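Local coordinates for tailspike protein (Siphovirus 9NA, PDB 3RIQ) that probably recognises and cleaves the lipopolysaccharide of its Salmonella host as a trimeric right-handed beta-helix with endorhamnosidase activity, at residues Lys16-Met21 with Leu35-Tyr40; Met21-Ala26 with Glu46-Gly51. All coordinates share one frame; numbering follows the deposited sequence. Where two conformers were deposited one is given.

Contact 1 of 2, residues Lys16-Met21 with Leu35-Tyr40; sequences KLSDYM and LIDIDY
Lys16 and Leu35 pair as neighbours in parallel strands, and just past them Leu17 N donates to Leu35 O at 2.9 Å. Lys16 CA also brings a C-H to that oxygen. Beyond Lys16 the chain turns into the 3-10 segment 17-19, and Asp37 closes over its start like a two-pronged clamp: OD1 takes Ser18 N at 2.9 Å through its syn lone pair, while OD2 receives the hydroxyl of Ser18 OG at 2.6 Å. A short carboxylate and a short hydroxyl suit this tight fit. The pairing belongs to the first turns of the right-handed beta-helix, where strand 33-36 lies between strands 14-16 and 56-59. Leu17, with CG anti to the backbone N (chi1 -179°), sends CD2 to Tyr40 CB at 3.7 Å and to Ile36 CG2 at 4.0 Å, a buried apolar cluster that a branched leucine fills well. In one of its two conformers Ile38 lies beside Ser18. The aliphatic part of Lys16 crosses Asp37, CD lying 3.5 Å from OD2, but its NZ goes elsewhere, to a salt bridge with Asp19 OD2 and a hydrogen bond to Asp8 O of the second subunit.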
loop_
_atom_site.group_PDB
_atom_site.type_symbol
_atom_site.label_atom_id
_atom_site.label_comp_id
_atom_site.label_asym_id
_atom_site.label_seq_id
_atom_site.Cartn_x
_atom_site.Cartn_y
_atom_site.Cartn_z
ATOM N N LYS A 16 -26.499 23.077 -30.976
ATOM C CA LYS A 16 -26.319 21.644 -31.227
ATOM C C LYS A 16 -25.808 21.398 -32.621
ATOM O O LYS A 16 -26.234 22.063 -33.586
ATOM C CB LYS A 16 -27.604 20.845 -30.945
ATOM C CG LYS A 16 -28.728 21.237 -31.888
ATOM C CD LYS A 16 -30.076 20.635 -31.484
ATOM C CE LYS A 16 -30.862 21.588 -30.649
ATOM N NZ LYS A 16 -31.353 22.797 -31.385
ATOM N N LEU A 17 -24.919 20.413 -32.745
ATOM C CA LEU A 17 -24.263 20.145 -34.015
ATOM C C LEU A 17 -25.247 19.881 -35.155
ATOM O O LEU A 17 -24.963 20.267 -36.296
ATOM C CB LEU A 17 -23.281 18.978 -33.868
ATOM C CG LEU A 17 -22.481 18.595 -35.134
ATOM C CD1 LEU A 17 -21.636 19.769 -35.656
ATOM C CD2 LEU A 17 -21.566 17.422 -34.767
ATOM N N SER A 18 -26.370 19.211 -34.863
ATOM C CA SER A 18 -27.319 18.846 -35.923
ATOM C C SER A 18 -27.959 20.060 -36.610
ATOM O O SER A 18 -28.568 19.898 -37.672
ATOM C CB SER A 18 -28.391 17.884 -35.401
ATOM O OG SER A 18 -29.196 18.557 -34.459
ATOM N N ASP A 19 -27.790 21.265 -36.038
ATOM C CA ASP A 19 -28.299 22.492 -36.672
ATOM C C ASP A 19 -27.325 23.067 -37.733
ATOM O O ASP A 19 -27.639 24.070 -38.381
ATOM C CB ASP A 19 -28.566 23.542 -35.590
ATOM C CG ASP A 19 -29.853 23.286 -34.821
ATOM O OD1 ASP A 19 -30.811 22.659 -35.376
ATOM O OD2 ASP A 19 -29.939 23.770 -33.656
ATOM N N TYR A 20 -26.149 22.452 -37.882
ATOM C CA TYR A 20 -25.064 22.978 -38.757
ATOM C C TYR A 20 -24.504 21.898 -39.678
ATOM O O TYR A 20 -24.686 20.696 -39.441
ATOM C CB TYR A 20 -23.927 23.623 -37.933
ATOM C CG TYR A 20 -24.495 24.554 -36.895
ATOM C CD1 TYR A 20 -24.807 25.875 -37.214
ATOM C CD2 TYR A 20 -24.812 24.087 -35.620
ATOM C CE1 TYR A 20 -25.398 26.712 -36.289
ATOM C CE2 TYR A 20 -25.408 24.922 -34.683
ATOM C CZ TYR A 20 -25.720 26.226 -35.027
ATOM O OH TYR A 20 -26.347 27.031 -34.086
ATOM N N MET A 21 -23.772 22.335 -40.698
ATOM C CA MET A 21 -23.079 21.371 -41.558
ATOM C C MET A 21 -21.740 20.944 -40.976
ATOM O O MET A 21 -21.328 19.792 -41.144
ATOM C CB MET A 21 -22.891 21.923 -42.976
ATOM C CG MET A 21 -24.171 21.947 -43.799
ATOM S SD MET A 21 -24.854 20.284 -44.006
ATOM C CE MET A 21 -23.722 19.538 -45.183
ATOM N N LEU A 35 -23.629 21.099 -27.888
ATOM C CA LEU A 35 -24.075 19.704 -27.793
ATOM C C LEU A 35 -23.714 18.937 -29.062
ATOM O O LEU A 35 -24.098 19.348 -30.156
ATOM C CB LEU A 35 -25.595 19.658 -27.537
ATOM C CG LEU A 35 -26.231 18.262 -27.562
ATOM C CD1 LEU A 35 -25.792 17.501 -26.296
ATOM C CD2 LEU A 35 -27.759 18.376 -27.642
ATOM N N ILE A 36 -22.979 17.837 -28.916
ATOM C CA ILE A 36 -22.678 16.962 -30.081
ATOM C C ILE A 36 -23.769 15.891 -30.085
ATOM O O ILE A 36 -23.643 14.862 -29.421
ATOM C CB ILE A 36 -21.257 16.360 -30.007
ATOM C CG1 ILE A 36 -20.196 17.454 -29.714
ATOM C CG2 ILE A 36 -20.942 15.572 -31.269
ATOM C CD1 ILE A 36 -20.050 18.516 -30.771
ATOM N N ASP A 37 -24.863 16.164 -30.816
ATOM C CA ASP A 37 -26.049 15.296 -30.773
ATOM C C ASP A 37 -26.142 14.295 -31.928
ATOM O O ASP A 37 -27.051 13.485 -31.933
ATOM C CB ASP A 37 -27.342 16.141 -30.671
ATOM C CG ASP A 37 -27.530 17.097 -31.846
ATOM O OD1 ASP A 37 -26.532 17.511 -32.494
ATOM O OD2 ASP A 37 -28.711 17.467 -32.094
ATOM N N ILE A 38 -25.226 14.364 -32.892
ATOM C CA ILE A 38 -25.196 13.419 -34.010
ATOM C C ILE A 38 -23.740 13.132 -34.334
ATOM O O ILE A 38 -22.850 13.948 -34.063
ATOM C CB ILE A 38 -25.973 13.917 -35.263
ATOM C CG1 ILE A 38 -25.444 15.269 -35.759
ATOM C CG2 ILE A 38 -27.503 13.935 -35.007
ATOM C CD1 ILE A 38 -25.929 15.615 -37.150
ATOM N N ASP A 39 -23.482 11.932 -34.859
ATOM C CA ASP A 39 -22.103 11.557 -35.199
ATOM C C ASP A 39 -21.556 12.557 -36.239
ATOM O O ASP A 39 -22.298 13.041 -37.110
ATOM C CB ASP A 39 -22.050 10.161 -35.805
ATOM C CG ASP A 39 -22.206 9.055 -34.795
ATOM O OD1 ASP A 39 -22.128 9.275 -33.562
ATOM O OD2 ASP A 39 -22.433 7.927 -35.257
ATOM N N TYR A 40 -20.272 12.863 -36.136
ATOM C CA TYR A 40 -19.643 13.844 -36.989
ATOM C C TYR A 40 -18.476 13.217 -37.730
ATOM O O TYR A 40 -17.533 12.712 -37.110
ATOM C CB TYR A 40 -19.143 15.017 -36.142
ATOM C CG TYR A 40 -18.598 16.129 -36.978
ATOM C CD1 TYR A 40 -19.449 16.912 -37.759
ATOM C CD2 TYR A 40 -17.231 16.365 -37.048
ATOM C CE1 TYR A 40 -18.955 17.921 -38.563
ATOM C CE2 TYR A 40 -16.718 17.386 -37.838
ATOM C CZ TYR A 40 -17.596 18.165 -38.584
ATOM O OH TYR A 40 -17.159 19.208 -39.363
HETATM O O HOH W 1 -18.817 18.608 -42.219
#

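Contact 2 of 2, residues Met21-Ala26 with Glu46-Gly51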
loop_
_atom_site.group_PDB
_atom_site.type_symbol
_atom_site.label_atom_id
_atom_site.label_comp_id
_atom_site.label_asym_id
_atom_site.label_seq_id
_atom_site.Cartn_x
_atom_site.Cartn_y
_atom_site.Cartn_z
ATOM N N MET A 21 -23.772 22.335 -40.698
ATOM C CA MET A 21 -23.079 21.371 -41.558
ATOM C C MET A 21 -21.740 20.944 -40.976
ATOM O O MET A 21 -21.328 19.792 -41.144
ATOM C CB MET A 21 -22.891 21.923 -42.976
ATOM C CG MET A 21 -24.171 21.947 -43.799
ATOM S SD MET A 21 -24.854 20.284 -44.006
ATOM C CE MET A 21 -23.722 19.538 -45.183
ATOM N N THR A 22 -21.058 21.861 -40.286
ATOM C CA THR A 22 -19.694 21.590 -39.802
ATOM C C THR A 22 -19.593 21.881 -38.310
ATOM O O THR A 22 -20.361 22.692 -37.754
ATOM C CB THR A 22 -18.612 22.435 -40.516
ATOM O OG1 THR A 22 -18.769 23.810 -40.183
ATOM C CG2 THR A 22 -18.656 22.274 -42.057
ATOM N N LEU A 23 -18.572 21.295 -37.690
ATOM C CA LEU A 23 -18.246 21.580 -36.310
ATOM C C LEU A 23 -17.801 23.039 -36.119
ATOM O O LEU A 23 -18.158 23.669 -35.118
ATOM C CB LEU A 23 -17.169 20.613 -35.820
ATOM C CG LEU A 23 -16.916 20.614 -34.320
ATOM C CD1 LEU A 23 -18.202 20.470 -33.470
ATOM C CD2 LEU A 23 -15.883 19.460 -34.033
ATOM N N GLN A 24 -17.094 23.597 -37.099
ATOM C CA GLN A 24 -16.726 25.019 -37.032
ATOM C C GLN A 24 -17.969 25.922 -36.998
ATOM O O GLN A 24 -18.046 26.858 -36.182
ATOM C CB GLN A 24 -15.825 25.430 -38.209
ATOM C CG GLN A 24 -15.501 26.948 -38.195
ATOM C CD GLN A 24 -14.613 27.273 -36.989
ATOM O OE1 GLN A 24 -13.450 26.855 -36.930
ATOM N NE2 GLN A 24 -15.184 27.941 -35.993
ATOM N N GLU A 25 -18.962 25.634 -37.836
ATOM C CA GLU A 25 -20.181 26.467 -37.799
ATOM C C GLU A 25 -20.855 26.411 -36.423
ATOM O O GLU A 25 -21.317 27.426 -35.895
ATOM C CB GLU A 25 -21.163 26.003 -38.870
ATOM C CG GLU A 25 -20.781 26.405 -40.287
ATOM C CD GLU A 25 -21.447 25.574 -41.371
ATOM O OE1 GLU A 25 -22.091 24.551 -41.057
ATOM O OE2 GLU A 25 -21.296 25.940 -42.551
ATOM N N ALA A 26 -20.873 25.223 -35.820
ATOM C CA ALA A 26 -21.452 25.052 -34.483
ATOM C C ALA A 26 -20.618 25.807 -33.420
ATOM O O ALA A 26 -21.177 26.502 -32.565
ATOM C CB ALA A 26 -21.568 23.554 -34.145
ATOM N N GLU A 46 -8.794 18.696 -40.509
ATOM C CA GLU A 46 -9.858 19.644 -40.185
ATOM C C GLU A 46 -9.490 20.424 -38.923
ATOM O O GLU A 46 -8.850 19.887 -38.005
ATOM C CB GLU A 46 -11.201 18.883 -39.948
ATOM C CG GLU A 46 -12.403 19.836 -39.731
ATOM C CD GLU A 46 -13.744 19.136 -39.785
ATOM O OE1 GLU A 46 -14.707 19.688 -39.191
ATOM O OE2 GLU A 46 -13.843 18.068 -40.434
ATOM N N ALA A 47 -9.889 21.689 -38.871
ATOM C CA ALA A 47 -9.616 22.509 -37.705
ATOM C C ALA A 47 -10.900 23.190 -37.246
ATOM O O ALA A 47 -11.788 23.548 -38.064
ATOM C CB ALA A 47 -8.555 23.543 -38.030
ATOM N N VAL A 48 -10.999 23.379 -35.941
ATOM C CA VAL A 48 -12.128 24.065 -35.299
ATOM C C VAL A 48 -11.547 25.149 -34.412
ATOM O O VAL A 48 -10.732 24.857 -33.502
ATOM C CB VAL A 48 -13.007 23.113 -34.460
ATOM C CG1 VAL A 48 -14.209 23.869 -33.875
ATOM C CG2 VAL A 48 -13.488 21.958 -35.342
ATOM N N ASP A 49 -11.946 26.392 -34.700
ATOM C CA ASP A 49 -11.509 27.557 -33.938
ATOM C C ASP A 49 -12.626 27.944 -32.964
ATOM O O ASP A 49 -13.709 28.345 -33.396
ATOM C CB ASP A 49 -11.248 28.720 -34.930
ATOM C CG ASP A 49 -10.890 30.047 -34.250
ATOM O OD1 ASP A 49 -10.766 30.153 -33.027
ATOM O OD2 ASP A 49 -10.698 31.039 -35.013
ATOM N N PHE A 50 -12.362 27.789 -31.660
ATOM C CA PHE A 50 -13.378 28.046 -30.619
ATOM C C PHE A 50 -13.388 29.474 -30.107
ATOM O O PHE A 50 -14.118 29.795 -29.156
ATOM C CB PHE A 50 -13.179 27.026 -29.449
ATOM C CG PHE A 50 -13.567 25.613 -29.825
ATOM C CD1 PHE A 50 -14.914 25.223 -29.865
ATOM C CD2 PHE A 50 -12.574 24.672 -30.161
ATOM C CE1 PHE A 50 -15.254 23.915 -30.187
ATOM C CE2 PHE A 50 -12.917 23.363 -30.511
ATOM C CZ PHE A 50 -14.234 22.978 -30.504
ATOM N N GLY A 51 -12.543 30.323 -30.685
ATOM C CA GLY A 51 -12.593 31.765 -30.448
ATOM C C GLY A 51 -12.307 32.216 -29.021
ATOM O O GLY A 51 -12.734 33.302 -28.620
HETATM O O HOH W 2 -15.030 22.307 -38.799
HETATM O O HOH W 3 -11.850 26.372 -39.041
#
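A short helix, residues 23-29, is held against parallel strand 46-49 of the beta-helix by the side-chain amide of Gln24, which meets the backbone of Asp49 at both its polar atoms. Gln24 OE1 accepts from Asp49 N at 2.7 Å, and Gln24 NE2 donates to Asp49 O at 3.0 Å; the N-H...O angles of 172° and 175° make both bonds almost straight. The backbone O of Asp49 lies close to the amide plane of Gln24. A bend at chi2 (68°) turns CD of Gln24 out of the extended line of its chain. Glutamine suits the place because one flat group offers both a donor and an acceptor. Beside this polar pair, Leu23 crosses Val48 at about a right angle, its CD2 3.7 Å from Val48 CG2; these compact branched side chains are buried, with Trp71 of strand 67-72 touching both. Water links the two segments twice: one molecule joins Gln24 N to Glu46 OE1, which also bonds the hydroxyl of Tyr40, another donates to Gln24 OE1 and Ala47 O. At the helix start Thr22 and Glu25 form a capping box, Thr22 OG1 accepting from Glu25 N at 3.0 Å and Glu25 OE1 accepting from Thr22 N. Asp49 closes an Asx turn through OD1, which takes Gly51 N at 2.9 Å. Gln24 NE2 also bonds Thr28 OG1 and Gln24 OE1 a water; the two Asp49 backbone bonds decide which end is oxygen and which nitrogen, and all four limit the amide's rotation.

In the fold
The centres of contacts 1 and 2 lie 11 Å apart near the N-terminal end of the beta-helix, and Met21 belongs to both. Along the chain their segments alternate: 16-21 leads into helix 23-29, then come strand 33-36 and strand 46-49. Tyr40 of contact 1 joins the two directly, its OH hydrogen-bonding Glu46 OE1 at 2.5 Å and Leu23 N at 3.0 Å, both in contact 2. Tyr20 also packs on Ala26, and Leu23 on Ile36. The helix is thus fastened to successive strands of the first turns. Contact 1 reaches the second subunit, whereas contact 2 touches no other chain, so the trimer interface here runs past contact 1.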